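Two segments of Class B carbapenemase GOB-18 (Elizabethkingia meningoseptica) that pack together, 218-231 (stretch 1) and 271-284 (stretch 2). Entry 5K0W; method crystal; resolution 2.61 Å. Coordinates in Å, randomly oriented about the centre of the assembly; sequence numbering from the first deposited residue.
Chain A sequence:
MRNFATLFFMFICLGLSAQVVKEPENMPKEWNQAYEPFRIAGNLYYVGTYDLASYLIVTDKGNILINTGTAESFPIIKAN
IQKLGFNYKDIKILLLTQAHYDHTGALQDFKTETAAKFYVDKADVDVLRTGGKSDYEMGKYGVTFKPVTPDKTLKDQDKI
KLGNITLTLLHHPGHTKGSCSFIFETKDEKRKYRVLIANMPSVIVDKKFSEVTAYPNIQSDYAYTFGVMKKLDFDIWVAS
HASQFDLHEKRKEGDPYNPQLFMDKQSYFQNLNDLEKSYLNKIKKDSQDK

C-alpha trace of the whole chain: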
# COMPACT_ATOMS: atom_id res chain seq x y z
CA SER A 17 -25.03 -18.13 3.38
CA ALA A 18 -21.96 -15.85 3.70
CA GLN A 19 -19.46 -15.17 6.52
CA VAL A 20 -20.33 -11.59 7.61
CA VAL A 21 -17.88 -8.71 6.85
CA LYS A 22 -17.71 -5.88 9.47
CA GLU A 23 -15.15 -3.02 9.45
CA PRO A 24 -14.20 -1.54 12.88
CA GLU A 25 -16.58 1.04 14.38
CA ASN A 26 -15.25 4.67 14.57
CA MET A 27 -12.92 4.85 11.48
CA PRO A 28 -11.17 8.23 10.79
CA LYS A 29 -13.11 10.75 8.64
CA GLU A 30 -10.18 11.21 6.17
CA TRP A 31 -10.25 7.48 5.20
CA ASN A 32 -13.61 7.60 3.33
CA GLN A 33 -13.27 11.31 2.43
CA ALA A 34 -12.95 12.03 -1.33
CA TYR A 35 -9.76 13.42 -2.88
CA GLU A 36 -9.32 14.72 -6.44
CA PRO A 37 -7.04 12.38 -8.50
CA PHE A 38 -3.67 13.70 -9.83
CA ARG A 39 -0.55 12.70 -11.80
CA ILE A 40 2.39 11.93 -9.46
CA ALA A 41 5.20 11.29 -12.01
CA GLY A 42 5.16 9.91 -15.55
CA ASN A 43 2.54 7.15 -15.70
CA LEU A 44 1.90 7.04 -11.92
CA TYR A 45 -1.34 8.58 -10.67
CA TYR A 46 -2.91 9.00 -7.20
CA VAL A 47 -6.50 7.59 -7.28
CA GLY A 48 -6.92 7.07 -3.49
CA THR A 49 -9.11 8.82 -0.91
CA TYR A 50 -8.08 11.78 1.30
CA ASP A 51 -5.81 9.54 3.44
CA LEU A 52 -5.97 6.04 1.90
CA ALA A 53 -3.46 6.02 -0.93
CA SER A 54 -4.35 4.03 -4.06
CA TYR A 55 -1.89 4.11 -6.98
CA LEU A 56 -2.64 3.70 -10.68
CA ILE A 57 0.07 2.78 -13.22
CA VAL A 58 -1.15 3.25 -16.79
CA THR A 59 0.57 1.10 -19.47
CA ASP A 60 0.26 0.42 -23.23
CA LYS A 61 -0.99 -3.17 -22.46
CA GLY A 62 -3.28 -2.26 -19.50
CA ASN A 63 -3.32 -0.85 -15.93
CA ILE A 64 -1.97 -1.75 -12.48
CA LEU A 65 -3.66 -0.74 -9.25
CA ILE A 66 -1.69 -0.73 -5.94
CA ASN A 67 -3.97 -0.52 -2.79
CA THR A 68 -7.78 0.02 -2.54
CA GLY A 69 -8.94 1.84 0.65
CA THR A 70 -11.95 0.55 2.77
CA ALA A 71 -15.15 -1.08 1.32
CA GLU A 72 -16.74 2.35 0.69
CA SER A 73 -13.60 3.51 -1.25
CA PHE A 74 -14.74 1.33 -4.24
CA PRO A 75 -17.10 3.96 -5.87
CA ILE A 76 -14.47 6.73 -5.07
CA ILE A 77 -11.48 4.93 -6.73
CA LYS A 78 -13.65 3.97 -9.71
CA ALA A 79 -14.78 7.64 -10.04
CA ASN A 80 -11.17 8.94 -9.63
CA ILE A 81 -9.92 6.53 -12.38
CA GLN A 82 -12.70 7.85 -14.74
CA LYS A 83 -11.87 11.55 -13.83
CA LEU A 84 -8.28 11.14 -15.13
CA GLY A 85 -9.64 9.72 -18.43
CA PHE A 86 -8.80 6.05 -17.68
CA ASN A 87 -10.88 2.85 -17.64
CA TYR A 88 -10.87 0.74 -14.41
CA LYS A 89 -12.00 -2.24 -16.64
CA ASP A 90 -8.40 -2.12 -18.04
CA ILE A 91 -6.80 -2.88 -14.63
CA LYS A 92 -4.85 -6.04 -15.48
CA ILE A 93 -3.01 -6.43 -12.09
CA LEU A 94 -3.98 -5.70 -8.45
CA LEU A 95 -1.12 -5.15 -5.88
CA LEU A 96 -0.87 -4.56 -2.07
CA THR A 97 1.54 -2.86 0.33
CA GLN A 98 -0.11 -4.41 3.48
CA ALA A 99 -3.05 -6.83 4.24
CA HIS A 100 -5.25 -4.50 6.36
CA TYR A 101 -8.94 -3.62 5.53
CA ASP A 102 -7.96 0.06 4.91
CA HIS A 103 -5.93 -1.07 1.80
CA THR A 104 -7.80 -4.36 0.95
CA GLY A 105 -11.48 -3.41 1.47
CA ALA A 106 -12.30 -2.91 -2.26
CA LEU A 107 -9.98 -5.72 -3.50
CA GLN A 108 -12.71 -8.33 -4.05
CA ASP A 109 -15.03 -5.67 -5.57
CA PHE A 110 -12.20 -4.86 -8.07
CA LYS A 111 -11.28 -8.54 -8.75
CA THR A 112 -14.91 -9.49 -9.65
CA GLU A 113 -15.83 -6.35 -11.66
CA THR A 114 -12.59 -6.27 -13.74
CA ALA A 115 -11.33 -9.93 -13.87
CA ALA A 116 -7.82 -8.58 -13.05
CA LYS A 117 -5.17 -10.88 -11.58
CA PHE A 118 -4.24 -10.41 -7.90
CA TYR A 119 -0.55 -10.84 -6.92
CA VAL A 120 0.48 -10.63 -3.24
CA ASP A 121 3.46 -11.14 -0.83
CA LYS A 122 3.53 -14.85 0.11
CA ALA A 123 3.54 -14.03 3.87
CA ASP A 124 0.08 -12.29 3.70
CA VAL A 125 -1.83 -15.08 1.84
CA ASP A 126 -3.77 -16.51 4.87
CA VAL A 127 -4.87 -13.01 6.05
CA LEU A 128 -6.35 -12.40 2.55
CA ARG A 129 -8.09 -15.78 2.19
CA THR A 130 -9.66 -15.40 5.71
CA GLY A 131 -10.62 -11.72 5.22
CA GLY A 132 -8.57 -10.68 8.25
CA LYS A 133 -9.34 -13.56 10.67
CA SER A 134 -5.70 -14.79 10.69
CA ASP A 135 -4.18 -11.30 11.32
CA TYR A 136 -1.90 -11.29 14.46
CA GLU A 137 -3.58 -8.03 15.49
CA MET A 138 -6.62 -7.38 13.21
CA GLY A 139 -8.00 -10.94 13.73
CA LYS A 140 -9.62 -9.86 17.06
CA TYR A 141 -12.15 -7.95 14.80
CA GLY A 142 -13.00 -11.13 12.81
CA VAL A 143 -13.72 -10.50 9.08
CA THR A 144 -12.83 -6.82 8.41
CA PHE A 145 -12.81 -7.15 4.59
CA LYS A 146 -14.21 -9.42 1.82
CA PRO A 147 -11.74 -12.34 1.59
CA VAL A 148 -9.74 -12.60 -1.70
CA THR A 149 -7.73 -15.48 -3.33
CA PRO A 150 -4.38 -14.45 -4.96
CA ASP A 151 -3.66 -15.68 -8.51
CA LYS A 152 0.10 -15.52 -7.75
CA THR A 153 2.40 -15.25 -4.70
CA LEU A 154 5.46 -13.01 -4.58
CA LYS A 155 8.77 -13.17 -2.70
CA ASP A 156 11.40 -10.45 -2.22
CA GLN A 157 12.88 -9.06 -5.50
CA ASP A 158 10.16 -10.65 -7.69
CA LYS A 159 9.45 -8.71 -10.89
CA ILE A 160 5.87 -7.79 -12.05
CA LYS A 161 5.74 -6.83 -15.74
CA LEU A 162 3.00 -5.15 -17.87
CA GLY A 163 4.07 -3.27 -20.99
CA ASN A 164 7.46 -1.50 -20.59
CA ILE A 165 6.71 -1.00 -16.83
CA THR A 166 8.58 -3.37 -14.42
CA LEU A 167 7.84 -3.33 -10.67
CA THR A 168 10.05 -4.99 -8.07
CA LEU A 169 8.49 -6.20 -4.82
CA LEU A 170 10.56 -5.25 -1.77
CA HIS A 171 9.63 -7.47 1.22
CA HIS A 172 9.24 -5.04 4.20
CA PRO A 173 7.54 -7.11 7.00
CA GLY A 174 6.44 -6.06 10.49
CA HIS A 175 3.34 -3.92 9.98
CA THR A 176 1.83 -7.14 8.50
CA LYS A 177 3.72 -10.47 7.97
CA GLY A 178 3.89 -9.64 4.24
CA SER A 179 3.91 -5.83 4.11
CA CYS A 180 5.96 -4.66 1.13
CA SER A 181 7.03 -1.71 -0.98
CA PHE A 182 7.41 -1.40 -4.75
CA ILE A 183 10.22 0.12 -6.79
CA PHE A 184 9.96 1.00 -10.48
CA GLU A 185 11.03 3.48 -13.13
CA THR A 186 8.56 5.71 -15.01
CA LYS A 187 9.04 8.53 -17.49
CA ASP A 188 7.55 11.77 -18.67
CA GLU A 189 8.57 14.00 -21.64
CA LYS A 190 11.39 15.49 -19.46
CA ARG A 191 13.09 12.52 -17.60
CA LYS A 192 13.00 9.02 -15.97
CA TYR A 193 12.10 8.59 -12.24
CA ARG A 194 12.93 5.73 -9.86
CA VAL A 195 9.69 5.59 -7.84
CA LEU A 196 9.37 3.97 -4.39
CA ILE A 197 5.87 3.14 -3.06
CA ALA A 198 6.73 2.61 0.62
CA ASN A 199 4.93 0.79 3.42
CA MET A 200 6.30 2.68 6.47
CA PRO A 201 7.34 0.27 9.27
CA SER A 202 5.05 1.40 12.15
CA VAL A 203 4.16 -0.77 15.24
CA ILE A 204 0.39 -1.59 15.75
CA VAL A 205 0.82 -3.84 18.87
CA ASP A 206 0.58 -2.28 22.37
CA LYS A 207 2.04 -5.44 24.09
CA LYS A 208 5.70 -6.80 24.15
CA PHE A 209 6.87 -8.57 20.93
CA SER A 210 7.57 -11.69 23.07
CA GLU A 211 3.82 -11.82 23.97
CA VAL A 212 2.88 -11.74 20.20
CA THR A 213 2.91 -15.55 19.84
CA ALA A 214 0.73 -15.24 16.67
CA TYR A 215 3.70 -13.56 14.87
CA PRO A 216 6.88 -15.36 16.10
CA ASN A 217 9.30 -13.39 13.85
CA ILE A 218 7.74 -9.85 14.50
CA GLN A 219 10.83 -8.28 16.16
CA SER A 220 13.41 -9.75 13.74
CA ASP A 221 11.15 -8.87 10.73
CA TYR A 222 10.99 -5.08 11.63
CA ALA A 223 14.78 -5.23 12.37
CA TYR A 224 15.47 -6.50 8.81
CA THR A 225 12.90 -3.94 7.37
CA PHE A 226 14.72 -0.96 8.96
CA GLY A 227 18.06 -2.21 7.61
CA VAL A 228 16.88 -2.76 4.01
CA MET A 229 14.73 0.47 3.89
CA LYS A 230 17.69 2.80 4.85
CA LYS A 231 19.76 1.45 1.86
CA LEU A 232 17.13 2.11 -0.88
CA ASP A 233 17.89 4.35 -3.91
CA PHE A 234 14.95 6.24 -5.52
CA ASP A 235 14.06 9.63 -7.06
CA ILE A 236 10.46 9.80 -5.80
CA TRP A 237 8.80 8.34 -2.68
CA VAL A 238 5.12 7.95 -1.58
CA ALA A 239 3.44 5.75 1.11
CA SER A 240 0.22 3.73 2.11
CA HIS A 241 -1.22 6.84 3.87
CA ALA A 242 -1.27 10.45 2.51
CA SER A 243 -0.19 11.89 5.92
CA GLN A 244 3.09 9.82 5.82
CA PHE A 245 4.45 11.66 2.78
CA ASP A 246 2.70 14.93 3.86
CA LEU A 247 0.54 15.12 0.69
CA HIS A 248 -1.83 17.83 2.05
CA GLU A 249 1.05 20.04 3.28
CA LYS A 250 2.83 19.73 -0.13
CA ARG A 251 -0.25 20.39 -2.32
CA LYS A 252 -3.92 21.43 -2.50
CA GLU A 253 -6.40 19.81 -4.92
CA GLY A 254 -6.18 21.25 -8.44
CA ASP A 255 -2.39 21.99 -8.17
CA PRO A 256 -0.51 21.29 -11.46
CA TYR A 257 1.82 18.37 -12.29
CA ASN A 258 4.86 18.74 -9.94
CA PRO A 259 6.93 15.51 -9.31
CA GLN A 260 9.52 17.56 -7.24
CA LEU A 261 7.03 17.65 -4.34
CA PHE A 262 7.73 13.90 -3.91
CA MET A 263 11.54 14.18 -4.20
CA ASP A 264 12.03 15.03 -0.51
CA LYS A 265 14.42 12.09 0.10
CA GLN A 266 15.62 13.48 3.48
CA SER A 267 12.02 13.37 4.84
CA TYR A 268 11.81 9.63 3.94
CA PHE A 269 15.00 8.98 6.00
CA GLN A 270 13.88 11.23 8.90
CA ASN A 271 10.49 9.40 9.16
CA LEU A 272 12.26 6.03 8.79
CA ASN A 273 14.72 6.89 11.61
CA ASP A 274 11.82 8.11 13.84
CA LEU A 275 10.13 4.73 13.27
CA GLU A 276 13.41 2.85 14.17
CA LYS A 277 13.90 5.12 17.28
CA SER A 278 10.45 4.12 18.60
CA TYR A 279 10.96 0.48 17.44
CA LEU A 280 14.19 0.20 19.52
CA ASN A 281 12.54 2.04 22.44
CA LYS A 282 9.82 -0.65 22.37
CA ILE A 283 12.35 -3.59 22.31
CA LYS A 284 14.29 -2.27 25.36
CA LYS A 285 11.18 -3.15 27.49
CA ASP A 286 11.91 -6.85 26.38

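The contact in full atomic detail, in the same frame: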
# COMPACT_ATOMS: atom_id res chain seq x y z
N ILE A 218 8.11 -11.29 14.52
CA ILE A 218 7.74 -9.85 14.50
C ILE A 218 8.92 -8.87 14.69
O ILE A 218 9.09 -7.93 13.91
CB ILE A 218 6.57 -9.53 15.48
CG1 ILE A 218 6.10 -8.05 15.39
CG2 ILE A 218 6.89 -9.95 16.93
CD1 ILE A 218 4.72 -7.79 16.00
N GLN A 219 9.70 -9.10 15.76
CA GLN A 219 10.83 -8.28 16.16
C GLN A 219 11.93 -8.31 15.13
O GLN A 219 12.37 -7.24 14.67
CB GLN A 219 11.35 -8.72 17.53
CG GLN A 219 12.21 -7.65 18.19
CD GLN A 219 12.91 -8.18 19.39
OE1 GLN A 219 12.50 -7.93 20.54
NE2 GLN A 219 14.02 -8.88 19.15
N SER A 220 12.37 -9.54 14.75
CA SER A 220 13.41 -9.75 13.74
C SER A 220 12.98 -9.20 12.37
O SER A 220 13.82 -8.62 11.67
CB SER A 220 13.79 -11.22 13.63
OG SER A 220 12.67 -12.10 13.59
N ASP A 221 11.68 -9.35 12.01
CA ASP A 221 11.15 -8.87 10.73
C ASP A 221 11.33 -7.37 10.55
O ASP A 221 12.02 -6.98 9.62
CB ASP A 221 9.71 -9.34 10.51
CG ASP A 221 9.59 -10.66 9.76
OD1 ASP A 221 10.65 -11.23 9.39
OD2 ASP A 221 8.45 -11.09 9.49
N TYR A 222 10.82 -6.54 11.52
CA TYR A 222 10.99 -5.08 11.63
C TYR A 222 12.50 -4.70 11.57
O TYR A 222 12.87 -3.71 10.91
CB TYR A 222 10.43 -4.58 12.99
CG TYR A 222 8.95 -4.25 13.02
CD1 TYR A 222 8.43 -3.22 12.25
CD2 TYR A 222 8.08 -4.95 13.85
CE1 TYR A 222 7.06 -2.93 12.26
CE2 TYR A 222 6.72 -4.67 13.87
CZ TYR A 222 6.22 -3.64 13.10
OH TYR A 222 4.88 -3.34 13.14
N ALA A 223 13.34 -5.47 12.31
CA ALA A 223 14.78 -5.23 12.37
C ALA A 223 15.41 -5.31 10.97
O ALA A 223 16.18 -4.43 10.59
CB ALA A 223 15.45 -6.18 13.34
N TYR A 224 15.01 -6.33 10.18
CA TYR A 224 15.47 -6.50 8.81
C TYR A 224 14.98 -5.27 8.00
O TYR A 224 15.80 -4.56 7.42
CB TYR A 224 14.90 -7.81 8.24
CG TYR A 224 14.93 -7.92 6.73
CD1 TYR A 224 13.84 -7.50 5.96
CD2 TYR A 224 16.01 -8.50 6.07
CE1 TYR A 224 13.85 -7.61 4.57
CE2 TYR A 224 16.03 -8.63 4.68
CZ TYR A 224 14.95 -8.18 3.93
OH TYR A 224 14.98 -8.33 2.56
N THR A 225 13.63 -5.03 8.03
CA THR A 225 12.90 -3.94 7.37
C THR A 225 13.58 -2.59 7.52
O THR A 225 13.73 -1.91 6.51
CB THR A 225 11.43 -3.96 7.78
OG1 THR A 225 10.91 -5.21 7.39
CG2 THR A 225 10.60 -2.88 7.08
N PHE A 226 14.02 -2.23 8.74
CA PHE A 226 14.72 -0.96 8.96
C PHE A 226 16.07 -0.94 8.25
O PHE A 226 16.41 0.06 7.61
CB PHE A 226 14.84 -0.60 10.46
CG PHE A 226 13.53 -0.19 11.12
CD1 PHE A 226 12.91 1.01 10.79
CD2 PHE A 226 12.96 -0.96 12.12
CE1 PHE A 226 11.72 1.40 11.41
CE2 PHE A 226 11.77 -0.58 12.72
CZ PHE A 226 11.16 0.60 12.37
N GLY A 227 16.77 -2.07 8.28
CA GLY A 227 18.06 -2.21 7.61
C GLY A 227 17.95 -1.99 6.11
O GLY A 227 18.60 -1.11 5.56
N VAL A 228 17.10 -2.77 5.46
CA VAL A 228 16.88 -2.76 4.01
C VAL A 228 16.27 -1.42 3.48
O VAL A 228 16.67 -0.94 2.42
CB VAL A 228 16.11 -4.06 3.59
CG1 VAL A 228 14.69 -4.09 4.14
CG2 VAL A 228 16.12 -4.27 2.08
N MET A 229 15.37 -0.79 4.27
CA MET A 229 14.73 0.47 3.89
C MET A 229 15.67 1.70 3.89
O MET A 229 15.45 2.63 3.11
CB MET A 229 13.43 0.71 4.66
CG MET A 229 12.24 -0.05 4.10
SD MET A 229 10.69 0.17 5.00
CE MET A 229 9.94 1.53 4.08
N LYS A 230 16.70 1.71 4.75
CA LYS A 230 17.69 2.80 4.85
C LYS A 230 18.67 2.80 3.67
O LYS A 230 19.29 3.84 3.39
CB LYS A 230 18.50 2.67 6.16
CG LYS A 230 17.83 3.28 7.40
CD LYS A 230 18.44 2.77 8.71
CE LYS A 230 19.67 3.51 9.19
NZ LYS A 230 20.23 2.92 10.44
N LYS A 231 18.83 1.65 2.99
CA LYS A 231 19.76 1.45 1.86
C LYS A 231 19.11 1.53 0.47
O LYS A 231 19.76 1.21 -0.53
CB LYS A 231 20.59 0.14 1.99
CG LYS A 231 20.80 -0.42 3.40
CD LYS A 231 22.25 -0.84 3.72
CE LYS A 231 22.59 -2.26 3.33
NZ LYS A 231 23.27 -2.32 2.00
N ASN A 271 11.65 10.17 8.73
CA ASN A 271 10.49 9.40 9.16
C ASN A 271 10.88 7.97 9.45
O ASN A 271 10.39 7.40 10.41
CB ASN A 271 9.38 9.41 8.09
CG ASN A 271 8.70 10.73 7.93
OD1 ASN A 271 8.45 11.46 8.89
ND2 ASN A 271 8.36 11.06 6.69
N LEU A 272 11.78 7.39 8.62
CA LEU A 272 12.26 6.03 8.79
C LEU A 272 13.04 5.89 10.10
O LEU A 272 12.81 4.93 10.83
CB LEU A 272 13.12 5.62 7.59
CG LEU A 272 13.45 4.16 7.40
CD1 LEU A 272 12.18 3.31 7.24
CD2 LEU A 272 14.31 3.98 6.20
N ASN A 273 13.91 6.86 10.40
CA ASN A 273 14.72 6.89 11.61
C ASN A 273 13.84 7.10 12.86
O ASN A 273 14.13 6.52 13.90
CB ASN A 273 15.83 7.97 11.49
CG ASN A 273 16.64 8.20 12.74
OD1 ASN A 273 16.64 9.30 13.31
ND2 ASN A 273 17.35 7.18 13.20
N ASP A 274 12.75 7.89 12.73
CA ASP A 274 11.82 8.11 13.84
C ASP A 274 11.06 6.84 14.16
O ASP A 274 10.75 6.59 15.32
CB ASP A 274 10.87 9.29 13.57
CG ASP A 274 11.56 10.64 13.57
OD1 ASP A 274 12.46 10.85 14.42
OD2 ASP A 274 11.20 11.49 12.72
N LEU A 275 10.80 6.01 13.13
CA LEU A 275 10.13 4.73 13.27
C LEU A 275 11.08 3.68 13.90
O LEU A 275 10.62 2.85 14.70
CB LEU A 275 9.55 4.28 11.92
CG LEU A 275 8.28 5.01 11.47
CD1 LEU A 275 8.03 4.83 9.99
CD2 LEU A 275 7.07 4.53 12.23
N GLU A 276 12.40 3.75 13.59
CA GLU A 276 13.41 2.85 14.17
C GLU A 276 13.66 3.24 15.61
O GLU A 276 13.73 2.34 16.46
CB GLU A 276 14.70 2.89 13.36
CG GLU A 276 15.64 1.73 13.61
CD GLU A 276 17.02 1.99 13.05
OE1 GLU A 276 17.22 1.76 11.83
OE2 GLU A 276 17.88 2.50 13.80
N LYS A 277 13.73 4.57 15.92
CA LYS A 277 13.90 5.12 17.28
C LYS A 277 12.82 4.60 18.21
O LYS A 277 13.14 4.12 19.30
CB LYS A 277 13.89 6.67 17.25
CG LYS A 277 15.27 7.29 17.26
CD LYS A 277 15.25 8.75 16.79
CE LYS A 277 16.55 9.42 17.16
NZ LYS A 277 16.79 10.66 16.37
N SER A 278 11.54 4.64 17.78
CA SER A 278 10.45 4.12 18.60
C SER A 278 10.44 2.59 18.62
O SER A 278 10.11 2.00 19.66
CB SER A 278 9.10 4.74 18.26
OG SER A 278 8.74 4.52 16.91
N TYR A 279 10.88 1.94 17.51
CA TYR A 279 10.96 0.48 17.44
C TYR A 279 11.94 -0.05 18.49
O TYR A 279 11.60 -0.99 19.23
CB TYR A 279 11.34 -0.00 16.03
CG TYR A 279 11.87 -1.42 15.99
CD1 TYR A 279 11.03 -2.51 16.23
CD2 TYR A 279 13.22 -1.67 15.77
CE1 TYR A 279 11.52 -3.81 16.25
CE2 TYR A 279 13.72 -2.98 15.78
CZ TYR A 279 12.87 -4.04 16.03
OH TYR A 279 13.37 -5.32 16.04
N LEU A 280 13.15 0.57 18.57
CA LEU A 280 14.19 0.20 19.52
C LEU A 280 13.75 0.53 20.93
O LEU A 280 14.01 -0.26 21.83
CB LEU A 280 15.53 0.87 19.21
CG LEU A 280 16.22 0.44 17.92
CD1 LEU A 280 17.11 1.56 17.37
CD2 LEU A 280 16.98 -0.88 18.09
N ASN A 281 13.03 1.66 21.12
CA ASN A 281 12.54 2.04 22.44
C ASN A 281 11.53 1.02 22.96
O ASN A 281 11.46 0.78 24.17
CB ASN A 281 11.97 3.44 22.45
CG ASN A 281 12.32 4.17 23.70
OD1 ASN A 281 13.45 4.60 23.89
ND2 ASN A 281 11.36 4.26 24.60
N LYS A 282 10.79 0.39 22.04
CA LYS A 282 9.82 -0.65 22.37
C LYS A 282 10.55 -1.95 22.79
O LYS A 282 10.20 -2.54 23.83
CB LYS A 282 8.84 -0.90 21.20
CG LYS A 282 7.89 -2.05 21.43
CD LYS A 282 6.57 -1.89 20.73
CE LYS A 282 5.64 -3.05 20.98
NZ LYS A 282 5.06 -3.04 22.34
N ILE A 283 11.58 -2.38 22.02
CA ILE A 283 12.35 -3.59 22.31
C ILE A 283 13.17 -3.54 23.61
O ILE A 283 13.43 -4.59 24.20
CB ILE A 283 13.11 -4.19 21.11
CG1 ILE A 283 14.37 -3.39 20.77
CG2 ILE A 283 12.21 -4.34 19.91
CD1 ILE A 283 15.60 -4.22 20.71
N LYS A 284 13.55 -2.33 24.09
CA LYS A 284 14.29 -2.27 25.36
C LYS A 284 13.48 -2.78 26.55
O LYS A 284 14.07 -3.42 27.43
CB LYS A 284 15.07 -0.95 25.64
CG LYS A 284 14.50 0.33 25.09
CD LYS A 284 15.49 1.50 25.26
CE LYS A 284 16.39 1.75 24.06
NZ LYS A 284 16.17 3.09 23.45

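The two segments are helices that run nearly antiparallel, with 156° between their N-to-C directions and axes 10.7 Å apart at closest approach. The antiparallel register follows from the nearest CA atoms: Gln 219 CA lies 7.9 Å from Ile 283 CA, Tyr 222 CA 8.0 Å from Tyr 279 CA, and Phe 226 CA 6.6 Å from Glu 276 CA. The backbones are therefore tightest at the last of these pairs, and 599 Å² of surface is buried in all.

Two aromatic knobs, one from each helix, account for much of the fit. Phe 226 points its CA-to-CB bond toward the partner helix and places its ring in a hollow formed by Leu 272, Leu 275, Glu 276 and Tyr 279. The ring reaches the backbone itself: Phe 226 CZ is 3.3 Å from Leu 275 O, and Phe 226 CE1 is 3.3 Å from Glu 276 N. Glu 276 CA sits 3.7 Å from the centroid of the Phe 226 ring and 19° off its normal, which identifies a CH-pi contact over the face. On the leucine side, Phe 226 CE1 meets Leu 275 CB at 3.6 Å, whereas Phe 226 CD1 and Leu 272 CD1 are more loosely packed at 4.3 Å.

Tyr 279 is the reciprocal knob, its side chain set among Gln 219, Tyr 222, Ala 223 and Phe 226. Tyr 279 CE1 touches Tyr 222 CB at 3.5 Å, and Tyr 279 CG approaches Phe 226 CE2 to 3.4 Å. The Phe 226 and Tyr 279 rings have centroids 5.2 Å apart and planes inclined at 35°, an oblique arrangement in which the two knobs also wall each other's hollows. At the tip of the tyrosine, Tyr 279 OH donates a hydrogen bond to Gln 219 O at 2.6 Å; the distance is short, but the bond is weak. That carbonyl also accepts the helical bond from Ala 223 N, at 3.1 Å from Gln 219 O, so it serves both helices.

Beyond the Phe 226 knob, Leu 272 extends the apolar packing. Its CA-to-CB bond points sideways, yet the end of the side chain comes nearer, bringing Leu 272 CD2 to 3.7 Å from Met 229 CB and 3.8 Å from Lys 230 CG. The outer part of Lys 230 meets the carboxylate of Glu 276: Lys 230 CD is 3.5 Å from Glu 276 OE1, and Lys 230 NZ forms a salt bridge with the same Glu 276 OE1 at 3.5 Å.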